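Local coordinates for acetylcholine-binding protein (PDB 2BJ0), which probably binds acetylcholine and related nicotinic ligands as a soluble pentamer that resembles the extracellular ligand-binding domain of nicotinic acetylcholine receptors, at residues 31-36 and 46-51. Numbering follows the deposited sequence.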
# COMPACT_ATOMS: atom_id res chain seq x y z
N PHE A 31 8.33 26.03 -4.84
CA PHE A 31 7.38 25.11 -5.43
C PHE A 31 7.37 25.28 -6.91
O PHE A 31 7.64 26.36 -7.43
CB PHE A 31 5.96 25.34 -4.87
CG PHE A 31 5.83 25.11 -3.40
CD1 PHE A 31 5.58 23.84 -2.89
CD2 PHE A 31 5.94 26.17 -2.51
CE1 PHE A 31 5.47 23.61 -1.54
CE2 PHE A 31 5.82 25.95 -1.16
CZ PHE A 31 5.58 24.66 -0.66
N LYS A 32 7.03 24.20 -7.60
CA LYS A 32 6.79 24.24 -9.02
C LYS A 32 5.42 23.61 -9.26
O LYS A 32 5.24 22.40 -9.03
CB LYS A 32 7.87 23.44 -9.78
CG LYS A 32 9.30 23.95 -9.61
CD LYS A 32 9.52 25.16 -10.52
CE LYS A 32 10.61 26.02 -9.98
NZ LYS A 32 10.81 27.23 -10.83
N LEU A 33 4.47 24.42 -9.72
CA LEU A 33 3.19 23.89 -10.13
C LEU A 33 3.35 23.38 -11.56
O LEU A 33 3.56 24.18 -12.46
CB LEU A 33 2.05 24.93 -9.98
CG LEU A 33 0.63 24.51 -10.38
CD1 LEU A 33 0.14 23.34 -9.51
CD2 LEU A 33 -0.37 25.65 -10.25
N MET A 34 3.28 22.06 -11.73
CA MET A 34 3.58 21.39 -13.01
C MET A 34 2.38 21.20 -13.92
O MET A 34 2.49 21.27 -15.15
CB MET A 34 4.22 20.03 -12.75
CG MET A 34 5.45 20.08 -11.85
SD MET A 34 6.82 21.00 -12.58
CE MET A 34 7.25 19.94 -13.96
N ASN A 35 1.23 20.91 -13.31
CA ASN A 35 0.07 20.58 -14.05
C ASN A 35 -1.17 20.66 -13.12
O ASN A 35 -1.05 20.50 -11.92
CB ASN A 35 0.20 19.17 -14.60
CG ASN A 35 -0.69 18.86 -15.78
OD1 ASN A 35 -1.54 19.66 -16.15
ND2 ASN A 35 -0.48 17.69 -16.39
N ILE A 36 -2.31 20.91 -13.68
CA ILE A 36 -3.59 20.85 -12.98
C ILE A 36 -4.22 19.68 -13.66
O ILE A 36 -4.59 19.78 -14.82
CB ILE A 36 -4.43 22.10 -13.12
CG1 ILE A 36 -3.82 23.28 -12.34
CG2 ILE A 36 -5.85 21.83 -12.66
CD1 ILE A 36 -4.60 24.56 -12.49
N VAL A 46 -9.88 20.10 -6.96
CA VAL A 46 -8.75 20.34 -7.88
C VAL A 46 -7.61 19.43 -7.49
O VAL A 46 -7.39 19.23 -6.29
CB VAL A 46 -8.27 21.82 -7.79
CG1 VAL A 46 -6.97 22.01 -8.55
CG2 VAL A 46 -9.35 22.74 -8.38
N GLU A 47 -6.94 18.84 -8.48
CA GLU A 47 -5.76 18.01 -8.26
C GLU A 47 -4.68 18.62 -9.12
O GLU A 47 -4.88 18.90 -10.29
CB GLU A 47 -5.95 16.54 -8.75
CG GLU A 47 -6.87 15.65 -7.95
CD GLU A 47 -6.63 14.15 -8.24
OE1 GLU A 47 -6.04 13.80 -9.29
OE2 GLU A 47 -7.00 13.32 -7.38
N VAL A 48 -3.52 18.83 -8.51
CA VAL A 48 -2.38 19.41 -9.18
C VAL A 48 -1.21 18.44 -9.08
O VAL A 48 -1.18 17.60 -8.19
CB VAL A 48 -1.96 20.77 -8.51
CG1 VAL A 48 -3.08 21.79 -8.59
CG2 VAL A 48 -1.51 20.57 -7.09
N VAL A 49 -0.25 18.56 -10.00
CA VAL A 49 1.10 18.05 -9.77
C VAL A 49 2.01 19.19 -9.33
O VAL A 49 2.09 20.23 -9.98
CB VAL A 49 1.65 17.36 -11.01
CG1 VAL A 49 3.10 16.87 -10.77
CG2 VAL A 49 0.76 16.18 -11.37
N LEU A 50 2.71 18.95 -8.23
CA LEU A 50 3.48 19.98 -7.54
C LEU A 50 4.83 19.39 -7.13
O LEU A 50 4.88 18.32 -6.49
CB LEU A 50 2.69 20.41 -6.30
CG LEU A 50 3.22 21.52 -5.38
CD1 LEU A 50 3.14 22.91 -6.07
CD2 LEU A 50 2.48 21.54 -4.05
N TRP A 51 5.93 20.04 -7.51
CA TRP A 51 7.21 19.76 -6.87
C TRP A 51 7.39 20.71 -5.71
O TRP A 51 7.15 21.91 -5.87
CB TRP A 51 8.38 19.99 -7.83
CG TRP A 51 8.36 19.20 -9.08
CD1 TRP A 51 7.45 18.22 -9.47
CD2 TRP A 51 9.31 19.29 -10.14
NE1 TRP A 51 7.81 17.71 -10.70
CE2 TRP A 51 8.94 18.34 -11.13
CE3 TRP A 51 10.46 20.08 -10.36
CZ2 TRP A 51 9.66 18.18 -12.32
CZ3 TRP A 51 11.18 19.90 -11.55
CH2 TRP A 51 10.78 18.96 -12.50
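Two residues of strand 31-36, M34 and N35, stand opposite the single V49, which makes a classic beta bulge and shifts the pairing of the two antiparallel strands by one residue. V49 is gripped from both: its O accepts from M34 N at 2.8 Å, and its N donates to N35 O. Before the bulge, K32 and W51 form a hydrogen-bonded pair, with K32 N 2.9 Å from W51 O. At M34 a psi of -37° breaks the extended run, as at the first position of a classic bulge, and its CB points toward the 46-51 strand. Bent at both chi2 and chi3, the side chain lies obliquely over one face of the W51 indole. CG rests above the five-membered ring, SD is 3.8 Å from that ring's centroid in a Met-aromatic contact, and CE reaches W51 CZ2 at 3.4 Å. The W51 ring also meets W142 of a neighbouring subunit edge-to-face, while K32 leads its amine away to salt bridges with E156 and E163. The L33, I36, V48 and L50 side chains occupy the other face of the sheet. There L33 has CG anti to its backbone N (chi1 -180°), and chi2 of 61° then sets CD1 against V48 CB, a tight 3.5 Å; the two side chains cross at about a right angle. I36 CG1 lies 4.1 Å from V48 CG1, and L33 and I36 both touch F198 of strand 190-202. The segments belong to the hairpin of strands 25-40 and 45-57, whose apolar face packs against the second sheet in the immunoglobulin-like beta sandwich of the Cys-loop receptor ligand-binding domain.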